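Local coordinates for SusD superfamily protein (Bacteroides thetaiotaomicron, PDB 3MCX) that is of unknown function but, as a zinc-binding member of the SusD family at the outer membrane, probably takes part in capturing glycans for uptake, at residues C51-T61 with I431-T441; N289-L298 with M329-K337. All coordinates share one frame; numbering follows the deposited sequence. Where two conformers were deposited one is given.

Contact 1 (C51-T61 with I431-T441)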
loop_
_atom_site.group_PDB
_atom_site.type_symbol
_atom_site.label_atom_id
_atom_site.label_comp_id
_atom_site.label_asym_id
_atom_site.label_seq_id
_atom_site.Cartn_x
_atom_site.Cartn_y
_atom_site.Cartn_z
ATOM N N CYS A 51 -0.942 -9.023 -4.877
ATOM C CA CYS A 51 -1.194 -10.451 -5.098
ATOM C C CYS A 51 -2.633 -10.885 -4.857
ATOM O O CYS A 51 -3.046 -11.986 -5.277
ATOM C CB CYS A 51 -0.221 -11.369 -4.335
ATOM S SG CYS A 51 -0.424 -11.364 -2.547
ATOM N N ARG A 52 -3.428 -10.035 -4.200
ATOM C CA ARG A 52 -4.840 -10.303 -3.984
ATOM C C ARG A 52 -5.712 -9.931 -5.183
ATOM O O ARG A 52 -6.890 -10.314 -5.236
ATOM C CB ARG A 52 -5.335 -9.578 -2.715
ATOM C CG ARG A 52 -4.697 -10.035 -1.438
ATOM C CD ARG A 52 -5.293 -11.316 -0.923
ATOM N NE ARG A 52 -6.505 -11.036 -0.142
ATOM C CZ ARG A 52 -7.140 -11.944 0.581
ATOM N NH1 ARG A 52 -6.767 -13.210 0.540
ATOM N NH2 ARG A 52 -8.153 -11.572 1.364
ATOM N N ALA A 53 -5.146 -9.189 -6.140
ATOM C CA ALA A 53 -5.866 -8.758 -7.339
ATOM C C ALA A 53 -5.469 -9.688 -8.499
ATOM O O ALA A 53 -5.341 -10.899 -8.280
ATOM C CB ALA A 53 -5.644 -7.245 -7.643
ATOM N N ALA A 54 -5.378 -9.193 -9.730
ATOM C CA ALA A 54 -5.246 -10.057 -10.910
ATOM C C ALA A 54 -3.977 -9.891 -11.728
ATOM O O ALA A 54 -3.781 -10.663 -12.689
ATOM C CB ALA A 54 -6.466 -9.866 -11.843
ATOM N N ASP A 55 -3.181 -8.877 -11.387
ATOM C CA ASP A 55 -2.025 -8.458 -12.173
ATOM C C ASP A 55 -0.702 -9.015 -11.691
ATOM O O ASP A 55 0.246 -9.131 -12.494
ATOM C CB ASP A 55 -1.964 -6.934 -12.239
ATOM C CG ASP A 55 -3.098 -6.348 -13.044
ATOM O OD1 ASP A 55 -3.446 -6.933 -14.097
ATOM O OD2 ASP A 55 -3.631 -5.294 -12.621
ATOM N N VAL A 56 -0.591 -9.269 -10.387
ATOM C CA VAL A 56 0.622 -9.809 -9.767
ATOM C C VAL A 56 0.194 -11.110 -9.120
ATOM O O VAL A 56 -0.768 -11.144 -8.333
ATOM C CB VAL A 56 1.242 -8.853 -8.753
ATOM C CG1 VAL A 56 2.426 -9.535 -8.085
ATOM C CG2 VAL A 56 1.668 -7.519 -9.389
ATOM N N GLN A 57 0.870 -12.198 -9.461
ATOM C CA GLN A 57 0.515 -13.526 -8.962
ATOM C C GLN A 57 1.705 -14.173 -8.264
ATOM O O GLN A 57 2.848 -13.777 -8.457
ATOM C CB GLN A 57 0.050 -14.432 -10.115
ATOM C CG GLN A 57 1.055 -14.573 -11.234
ATOM C CD GLN A 57 0.674 -15.641 -12.210
ATOM O OE1 GLN A 57 -0.025 -15.423 -13.218
ATOM N NE2 GLN A 57 1.109 -16.858 -11.913
ATOM N N ALA A 58 1.442 -15.201 -7.461
ATOM C CA ALA A 58 2.540 -16.076 -7.047
ATOM C C ALA A 58 3.152 -16.741 -8.263
ATOM O O ALA A 58 2.449 -17.109 -9.220
ATOM C CB ALA A 58 2.035 -17.158 -6.039
ATOM N N ARG A 59 4.457 -16.979 -8.175
ATOM C CA ARG A 59 5.138 -17.811 -9.142
ATOM C C ARG A 59 4.900 -19.319 -8.929
ATOM O O ARG A 59 4.827 -20.098 -9.882
ATOM C CB ARG A 59 6.639 -17.498 -9.150
ATOM C CG ARG A 59 7.488 -18.326 -10.104
ATOM C CD ARG A 59 8.988 -18.000 -10.063
ATOM N NE ARG A 59 9.540 -18.163 -8.696
ATOM C CZ ARG A 59 9.878 -19.326 -8.142
ATOM N NH1 ARG A 59 9.834 -20.462 -8.819
ATOM N NH2 ARG A 59 10.292 -19.327 -6.877
ATOM N N ILE A 60 4.865 -19.699 -7.644
ATOM C CA ILE A 60 4.781 -21.060 -7.217
ATOM C C ILE A 60 3.966 -21.113 -5.909
ATOM O O ILE A 60 4.090 -20.234 -5.045
ATOM C CB ILE A 60 6.217 -21.678 -7.079
ATOM C CG1 ILE A 60 6.168 -23.187 -7.025
ATOM C CG2 ILE A 60 6.989 -21.064 -5.947
ATOM C CD1 ILE A 60 7.562 -23.838 -7.219
ATOM N N THR A 61 3.212 -22.199 -5.751
ATOM C CA THR A 61 2.513 -22.384 -4.491
ATOM C C THR A 61 3.516 -22.880 -3.450
ATOM O O THR A 61 4.361 -23.731 -3.733
ATOM C CB THR A 61 1.310 -23.337 -4.629
ATOM O OG1 THR A 61 0.494 -23.207 -3.450
ATOM C CG2 THR A 61 1.698 -24.822 -4.857
ATOM N N ILE A 431 -12.912 -9.651 -8.964
ATOM C CA ILE A 431 -11.504 -9.849 -9.352
ATOM C C ILE A 431 -11.439 -11.186 -10.055
ATOM O O ILE A 431 -11.804 -12.199 -9.459
ATOM C CB ILE A 431 -10.644 -9.884 -8.112
ATOM C CG1 ILE A 431 -10.607 -8.506 -7.456
ATOM C CG2 ILE A 431 -9.225 -10.346 -8.497
ATOM C CD1 ILE A 431 -10.192 -8.584 -5.999
ATOM N N GLU A 432 -11.034 -11.211 -11.332
ATOM C CA GLU A 432 -10.951 -12.464 -12.093
ATOM C C GLU A 432 -9.505 -12.671 -12.538
ATOM O O GLU A 432 -8.906 -11.805 -13.177
ATOM C CB GLU A 432 -11.878 -12.474 -13.321
ATOM C CG GLU A 432 -13.380 -12.543 -12.994
ATOM C CD GLU A 432 -14.252 -12.645 -14.245
ATOM O OE1 GLU A 432 -14.334 -11.662 -15.023
ATOM O OE2 GLU A 432 -14.798 -13.735 -14.477
ATOM N N ARG A 433 -8.958 -13.822 -12.185
ATOM C CA ARG A 433 -7.621 -14.230 -12.604
ATOM C C ARG A 433 -7.781 -15.077 -13.869
ATOM O O ARG A 433 -8.031 -16.278 -13.784
ATOM C CB ARG A 433 -6.977 -15.034 -11.474
ATOM C CG ARG A 433 -6.525 -14.255 -10.287
ATOM C CD ARG A 433 -7.627 -13.888 -9.239
ATOM N NE ARG A 433 -6.919 -13.316 -8.120
ATOM C CZ ARG A 433 -6.333 -14.002 -7.143
ATOM N NH1 ARG A 433 -6.622 -15.274 -6.912
ATOM N NH2 ARG A 433 -5.516 -13.367 -6.352
ATOM N N LYS A 434 -7.655 -14.443 -15.040
ATOM C CA LYS A 434 -7.964 -15.083 -16.313
ATOM C C LYS A 434 -6.738 -15.534 -17.108
ATOM O O LYS A 434 -6.838 -16.413 -17.960
ATOM C CB LYS A 434 -8.800 -14.166 -17.218
ATOM C CG LYS A 434 -10.223 -13.924 -16.694
ATOM C CD LYS A 434 -11.110 -13.453 -17.827
ATOM C CE LYS A 434 -12.117 -12.425 -17.375
ATOM N NZ LYS A 434 -12.701 -11.656 -18.570
ATOM N N GLY A 435 -5.599 -14.947 -16.773
ATOM C CA GLY A 435 -4.365 -15.199 -17.486
ATOM C C GLY A 435 -3.929 -16.644 -17.457
ATOM O O GLY A 435 -4.134 -17.351 -16.468
ATOM N N SER A 436 -3.288 -17.089 -18.532
ATOM C CA SER A 436 -3.012 -18.505 -18.745
ATOM C C SER A 436 -1.949 -19.116 -17.832
ATOM O O SER A 436 -1.853 -20.357 -17.792
ATOM C CB SER A 436 -2.656 -18.788 -20.212
ATOM O OG SER A 436 -1.409 -18.237 -20.531
ATOM N N TRP A 437 -1.148 -18.299 -17.150
ATOM C CA TRP A 437 -0.196 -18.848 -16.194
ATOM C C TRP A 437 -0.525 -18.628 -14.739
ATOM O O TRP A 437 0.301 -18.893 -13.880
ATOM C CB TRP A 437 1.251 -18.478 -16.522
ATOM C CG TRP A 437 1.594 -16.995 -16.652
ATOM C CD1 TRP A 437 1.965 -16.152 -15.670
ATOM C CD2 TRP A 437 1.660 -16.238 -17.875
ATOM N NE1 TRP A 437 2.241 -14.909 -16.178
ATOM C CE2 TRP A 437 2.041 -14.928 -17.528
ATOM C CE3 TRP A 437 1.439 -16.545 -19.227
ATOM C CZ2 TRP A 437 2.236 -13.931 -18.481
ATOM C CZ3 TRP A 437 1.613 -15.546 -20.179
ATOM C CH2 TRP A 437 2.005 -14.258 -19.800
ATOM N N HIS A 438 -1.747 -18.203 -14.423
ATOM C CA HIS A 438 -2.173 -18.285 -13.053
ATOM C C HIS A 438 -2.036 -19.711 -12.572
ATOM O O HIS A 438 -2.186 -20.697 -13.328
ATOM C CB HIS A 438 -3.599 -17.776 -12.905
ATOM C CG HIS A 438 -3.677 -16.283 -12.835
ATOM N ND1 HIS A 438 -3.291 -15.561 -11.720
ATOM C CD2 HIS A 438 -4.091 -15.371 -13.753
ATOM C CE1 HIS A 438 -3.450 -14.266 -11.957
ATOM N NE2 HIS A 438 -3.959 -14.128 -13.182
ATOM N N LEU A 439 -1.788 -19.830 -11.272
ATOM C CA LEU A 439 -1.505 -21.145 -10.734
ATOM C C LEU A 439 -2.741 -22.031 -10.692
ATOM O O LEU A 439 -3.849 -21.547 -10.448
ATOM C CB LEU A 439 -0.920 -21.059 -9.339
ATOM C CG LEU A 439 0.350 -20.257 -9.255
ATOM C CD1 LEU A 439 0.999 -20.395 -7.828
ATOM C CD2 LEU A 439 1.344 -20.579 -10.359
ATOM N N GLU A 440 -2.540 -23.333 -10.831
ATOM C CA GLU A 440 -3.641 -24.282 -10.778
ATOM C C GLU A 440 -4.290 -24.334 -9.398
ATOM O O GLU A 440 -5.431 -24.747 -9.249
ATOM C CB GLU A 440 -3.208 -25.682 -11.220
ATOM C CG GLU A 440 -2.836 -25.789 -12.712
ATOM C CD GLU A 440 -3.940 -25.334 -13.652
ATOM O OE1 GLU A 440 -5.093 -25.759 -13.432
ATOM O OE2 GLU A 440 -3.633 -24.567 -14.611
ATOM N N THR A 441 -3.562 -23.946 -8.368
ATOM C CA THR A 441 -4.145 -23.907 -7.032
ATOM C C THR A 441 -5.370 -22.994 -6.918
ATOM O O THR A 441 -6.188 -23.187 -6.008
ATOM C CB THR A 441 -3.104 -23.430 -5.992
ATOM O OG1 THR A 441 -2.468 -22.236 -6.467
ATOM C CG2 THR A 441 -2.069 -24.532 -5.711
HETATM O O HOH W 1 -1.215 -15.347 -15.773
#

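Contact 2 (N289-L298 with M329-K337). With ZN (zinc ion), chain D.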
loop_
_atom_site.group_PDB
_atom_site.type_symbol
_atom_site.label_atom_id
_atom_site.label_comp_id
_atom_site.label_asym_id
_atom_site.label_seq_id
_atom_site.Cartn_x
_atom_site.Cartn_y
_atom_site.Cartn_z
ATOM N N ASN A 289 12.293 -15.363 -5.018
ATOM C CA ASN A 289 11.164 -14.831 -5.759
ATOM C C ASN A 289 9.868 -15.599 -5.516
ATOM O O ASN A 289 9.859 -16.831 -5.514
ATOM C CB ASN A 289 11.475 -14.857 -7.276
ATOM C CG ASN A 289 10.291 -14.470 -8.120
ATOM O OD1 ASN A 289 9.353 -15.278 -8.260
ATOM N ND2 ASN A 289 10.306 -13.256 -8.682
ATOM N N ASN A 290 8.791 -14.862 -5.318
ATOM C CA ASN A 290 7.472 -15.461 -5.485
ATOM C C ASN A 290 6.404 -14.526 -5.992
ATOM O O ASN A 290 5.240 -14.717 -5.688
ATOM C CB ASN A 290 6.976 -16.222 -4.249
ATOM C CG ASN A 290 6.012 -17.339 -4.636
ATOM O OD1 ASN A 290 5.993 -17.734 -5.814
ATOM N ND2 ASN A 290 5.234 -17.879 -3.675
ATOM N N LEU A 291 6.800 -13.504 -6.757
ATOM C CA LEU A 291 5.882 -12.570 -7.384
ATOM C C LEU A 291 6.291 -12.392 -8.828
ATOM O O LEU A 291 7.445 -12.059 -9.121
ATOM C CB LEU A 291 5.872 -11.227 -6.666
ATOM C CG LEU A 291 5.301 -11.250 -5.243
ATOM C CD1 LEU A 291 5.805 -10.072 -4.431
ATOM C CD2 LEU A 291 3.758 -11.277 -5.212
ATOM N N ILE A 292 5.340 -12.622 -9.727
ATOM C CA ILE A 292 5.520 -12.370 -11.147
ATOM C C ILE A 292 4.258 -11.735 -11.673
ATOM O O ILE A 292 3.198 -11.832 -11.044
ATOM C CB ILE A 292 5.875 -13.621 -11.952
ATOM C CG1 ILE A 292 4.805 -14.737 -11.837
ATOM C CG2 ILE A 292 7.289 -14.154 -11.524
ATOM C CD1 ILE A 292 4.972 -15.926 -12.788
ATOM N N LEU A 293 4.362 -11.090 -12.829
ATOM C CA LEU A 293 3.221 -10.476 -13.491
ATOM C C LEU A 293 2.386 -11.533 -14.194
ATOM O O LEU A 293 2.939 -12.499 -14.766
ATOM C CB LEU A 293 3.718 -9.428 -14.482
ATOM C CG LEU A 293 4.559 -8.292 -13.861
ATOM C CD1 LEU A 293 5.262 -7.422 -14.928
ATOM C CD2 LEU A 293 3.678 -7.415 -12.942
ATOM N N SER A 294 1.066 -11.349 -14.170
ATOM C CA SER A 294 0.149 -12.241 -14.854
ATOM C C SER A 294 -0.027 -11.870 -16.325
ATOM O O SER A 294 0.327 -10.768 -16.770
ATOM C CB SER A 294 -1.203 -12.184 -14.176
ATOM O OG SER A 294 -1.798 -10.930 -14.436
ATOM N N GLU A 295 -0.606 -12.779 -17.059
ATOM C CA GLU A 295 -0.962 -12.482 -18.438
ATOM C C GLU A 295 -2.057 -11.411 -18.492
ATOM O O GLU A 295 -2.134 -10.635 -19.451
ATOM C CB GLU A 295 -1.424 -13.728 -19.177
ATOM C CG GLU A 295 -1.431 -13.555 -20.676
ATOM C CD GLU A 295 -2.074 -14.724 -21.373
ATOM O OE1 GLU A 295 -3.068 -15.260 -20.800
ATOM O OE2 GLU A 295 -1.615 -15.072 -22.514
ATOM N N ASP A 296 -2.911 -11.352 -17.472
ATOM C CA ASP A 296 -3.894 -10.243 -17.397
ATOM C C ASP A 296 -3.178 -8.909 -17.457
ATOM O O ASP A 296 -3.604 -8.025 -18.183
ATOM C CB ASP A 296 -4.760 -10.302 -16.127
ATOM C CG ASP A 296 -5.304 -11.682 -15.816
ATOM O OD1 ASP A 296 -4.531 -12.613 -15.468
ATOM O OD2 ASP A 296 -6.539 -11.827 -15.899
ATOM N N PHE A 297 -2.108 -8.738 -16.677
ATOM C CA PHE A 297 -1.385 -7.494 -16.671
ATOM C C PHE A 297 -0.681 -7.220 -17.994
ATOM O O PHE A 297 -0.764 -6.123 -18.536
ATOM C CB PHE A 297 -0.338 -7.464 -15.546
ATOM C CG PHE A 297 0.377 -6.142 -15.487
ATOM C CD1 PHE A 297 -0.305 -5.014 -15.060
ATOM C CD2 PHE A 297 1.675 -6.004 -15.968
ATOM C CE1 PHE A 297 0.311 -3.764 -15.057
ATOM C CE2 PHE A 297 2.281 -4.782 -15.983
ATOM C CZ PHE A 297 1.596 -3.654 -15.529
ATOM N N LEU A 298 0.034 -8.206 -18.519
ATOM C CA LEU A 298 0.752 -7.993 -19.784
ATOM C C LEU A 298 -0.224 -7.665 -20.893
ATOM O O LEU A 298 0.033 -6.804 -21.729
ATOM C CB LEU A 298 1.662 -9.189 -20.142
ATOM C CG LEU A 298 2.857 -9.395 -19.181
ATOM C CD1 LEU A 298 3.755 -10.526 -19.725
ATOM C CD2 LEU A 298 3.657 -8.100 -18.957
HETATM N N MSE A 329 7.421 -18.931 -19.542
HETATM C CA MSE A 329 8.892 -19.152 -19.619
HETATM C C MSE A 329 9.662 -17.963 -20.195
HETATM O O MSE A 329 10.680 -17.483 -19.553
HETATM C CB MSE A 329 9.207 -20.407 -20.407
HETATM C CG MSE A 329 10.704 -20.720 -20.486
HETATM SE SE MSE A 329 11.144 -22.354 -21.364
HETATM C CE MSE A 329 11.010 -23.506 -19.853
ATOM N N HIS A 330 9.231 -17.472 -21.361
ATOM C CA HIS A 330 9.932 -16.370 -22.063
ATOM C C HIS A 330 9.091 -15.044 -22.025
ATOM O O HIS A 330 9.426 -14.084 -22.756
ATOM C CB HIS A 330 10.397 -16.775 -23.461
ATOM C CG HIS A 330 11.354 -17.923 -23.435
ATOM N ND1 HIS A 330 12.726 -17.781 -23.241
ATOM C CD2 HIS A 330 11.122 -19.248 -23.570
ATOM C CE1 HIS A 330 13.272 -18.987 -23.233
ATOM N NE2 HIS A 330 12.328 -19.885 -23.453
ATOM N N GLU A 331 8.080 -14.979 -21.186
ATOM C CA GLU A 331 7.316 -13.770 -21.094
ATOM C C GLU A 331 7.934 -12.740 -20.146
ATOM O O GLU A 331 8.722 -13.079 -19.268
ATOM C CB GLU A 331 5.881 -14.128 -20.671
ATOM C CG GLU A 331 5.169 -15.053 -21.633
ATOM C CD GLU A 331 5.004 -14.438 -22.980
ATOM O OE1 GLU A 331 4.556 -13.265 -23.030
ATOM O OE2 GLU A 331 5.397 -15.128 -23.938
ATOM N N LYS A 332 7.597 -11.477 -20.323
ATOM C CA LYS A 332 8.167 -10.408 -19.526
ATOM C C LYS A 332 7.444 -10.260 -18.186
ATOM O O LYS A 332 6.804 -9.242 -17.902
ATOM C CB LYS A 332 8.186 -9.118 -20.338
ATOM C CG LYS A 332 9.061 -9.199 -21.534
ATOM C CD LYS A 332 9.124 -7.868 -22.293
ATOM C CE LYS A 332 10.003 -7.976 -23.539
ATOM N NZ LYS A 332 10.244 -6.581 -24.063
ATOM N N VAL A 333 7.577 -11.295 -17.350
ATOM C CA VAL A 333 6.785 -11.389 -16.134
ATOM C C VAL A 333 7.498 -10.901 -14.874
ATOM O O VAL A 333 6.918 -10.950 -13.807
ATOM C CB VAL A 333 6.295 -12.839 -15.917
ATOM C CG1 VAL A 333 5.419 -13.273 -17.113
ATOM C CG2 VAL A 333 7.476 -13.841 -15.656
ATOM N N TYR A 334 8.703 -10.336 -14.994
ATOM C CA TYR A 334 9.384 -9.810 -13.810
ATOM C C TYR A 334 9.196 -8.297 -13.755
ATOM O O TYR A 334 9.425 -7.617 -14.760
ATOM C CB TYR A 334 10.879 -10.180 -13.832
ATOM C CG TYR A 334 11.076 -11.671 -13.669
ATOM C CD1 TYR A 334 10.938 -12.501 -14.721
ATOM C CD2 TYR A 334 11.366 -12.249 -12.421
ATOM C CE1 TYR A 334 11.062 -13.867 -14.602
ATOM C CE2 TYR A 334 11.495 -13.636 -12.288
ATOM C CZ TYR A 334 11.388 -14.430 -13.384
ATOM O OH TYR A 334 11.543 -15.809 -13.310
ATOM N N LEU A 335 8.701 -7.796 -12.628
ATOM C CA LEU A 335 8.484 -6.372 -12.425
ATOM C C LEU A 335 9.774 -5.748 -11.931
ATOM O O LEU A 335 10.311 -6.220 -10.917
ATOM C CB LEU A 335 7.365 -6.177 -11.394
ATOM C CG LEU A 335 6.985 -4.723 -11.109
ATOM C CD1 LEU A 335 6.448 -4.068 -12.360
ATOM C CD2 LEU A 335 6.022 -4.609 -9.907
ATOM N N ALA A 336 10.250 -4.692 -12.576
ATOM C CA ALA A 336 11.569 -4.100 -12.274
ATOM C C ALA A 336 11.470 -2.750 -11.528
ATOM O O ALA A 336 12.365 -1.931 -11.628
ATOM C CB ALA A 336 12.391 -3.953 -13.559
ATOM N N LYS A 337 10.387 -2.511 -10.807
ATOM C CA LYS A 337 10.215 -1.265 -10.073
ATOM C C LYS A 337 11.171 -1.081 -8.887
ATOM O O LYS A 337 11.410 0.040 -8.503
ATOM C CB LYS A 337 8.789 -1.100 -9.552
ATOM C CG LYS A 337 7.853 -0.567 -10.562
ATOM C CD LYS A 337 6.526 -0.173 -9.926
ATOM C CE LYS A 337 5.684 0.462 -10.997
ATOM N NZ LYS A 337 4.309 0.744 -10.583
HETATM ZN ZN ZN D . 13.886 -16.206 -23.417
HETATM O O HOH W 2 8.751 -9.907 -10.548
#

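Contact 1 (C51-T61 with I431-T441)
A type I beta turn, G435 to H438, presents its W437 carbonyl and H438 ring to Q57, a residue of the short strand 56-57. Q57 sets its CG between backbone N and carbonyl carbon (chi1 56°), and the extended chain carries the amide to the W437 carbonyl. NE2 gives a nearly linear bond to W437 O at 2.9 Å; the acceptor lies in the amide plane, although NE2 itself stands above the plane of the W437 carbonyl. The second N-H of NE2 goes to A58 O (3.0 Å), so two bonds fix the amide's rotation. Its OE1 accepts a hydrogen bond from a water at 2.8 Å and lies over one face of the H438 ring, offset toward the rim, while R433 CB sits over the centre of the opposite face. Y72 and D296 bind the two ring nitrogens of H438, holding the ring in this sandwich. Further along, R433 bends at chi2 (81°) and grips A53 O side-on, through NE at 2.9 Å and NH2 at 3.1 Å; its NH1 goes to Y72 O. At the other end L439 lays CD1 3.8 Å from A58 CB and CD2 3.5 Å from R59 O. Two largely irregular segments of this SusD-family fold are thus joined around a type I turn by side-chain-to-backbone bonds, the side-on arginine and the glutamine amide each satisfying a carbonyl of the other segment.

Contact 2 (N289-L298 with M329-K337)
V333 and I292 run alongside each other, their side chains heading in a common direction. V333 CG2 rests 4.0 Å from I292 CB, while the other branch, CG1, turns toward the helix start and meets L298 CD1 at 4.1 Å. One valine thus plugs the hollow between the strand 292-293 and the first turn of helix 295-301. Between the backbones runs a single direct bond, L293 N to V333 O, short at 2.7 Å and close to straight (172°). L293 then reaches past this bond: its CD2 comes to 4.2 Å from L335 CB, one side chain lying across the other. L298 fits its CD2 against K332 O at 3.5 Å, a buried carbonyl for which the model offers no polar partner. On the far flank the Y334 ring takes I292 CG2 over one face, and N289 ND2 approaches the same ring obliquely at 3.8 Å from CE2; that amide nitrogen bonds to L291 O and to A281. A water joins L291 O to L335 N, extending the link beyond the direct bond. Strand 334-335 pairs with strand 313-314, where V333 and Y334 both face K314 in a classic beta bulge; T313 also touches L293 and L298. Strand 292-293 pairs with 56-57. The contact therefore joins these two small antiparallel sheets beside the N-terminal end of helix 295-301.

How the contacts relate
From the N terminus the chain first passes through 51-61, and 370 residues later 431-441 returns to it, so contact 1 closes a very long loop. Contact 2 is nested inside that loop and closes a short one, in which E315 and E319 join H330 at a zinc ion. The two meet because strands 56-57 and 292-293 are neighbours in one antiparallel sheet; the centres of the two contacts lie about 10 Å apart. Side chains reinforce the join: S294 OG lies 2.7 Å from A54 O, and W437 NE1 bonds to L293 O. Together they tie the early chain and the late 431-441 segment to buried strand 292-293, while the loop carrying the zinc ligands leads into 329-337.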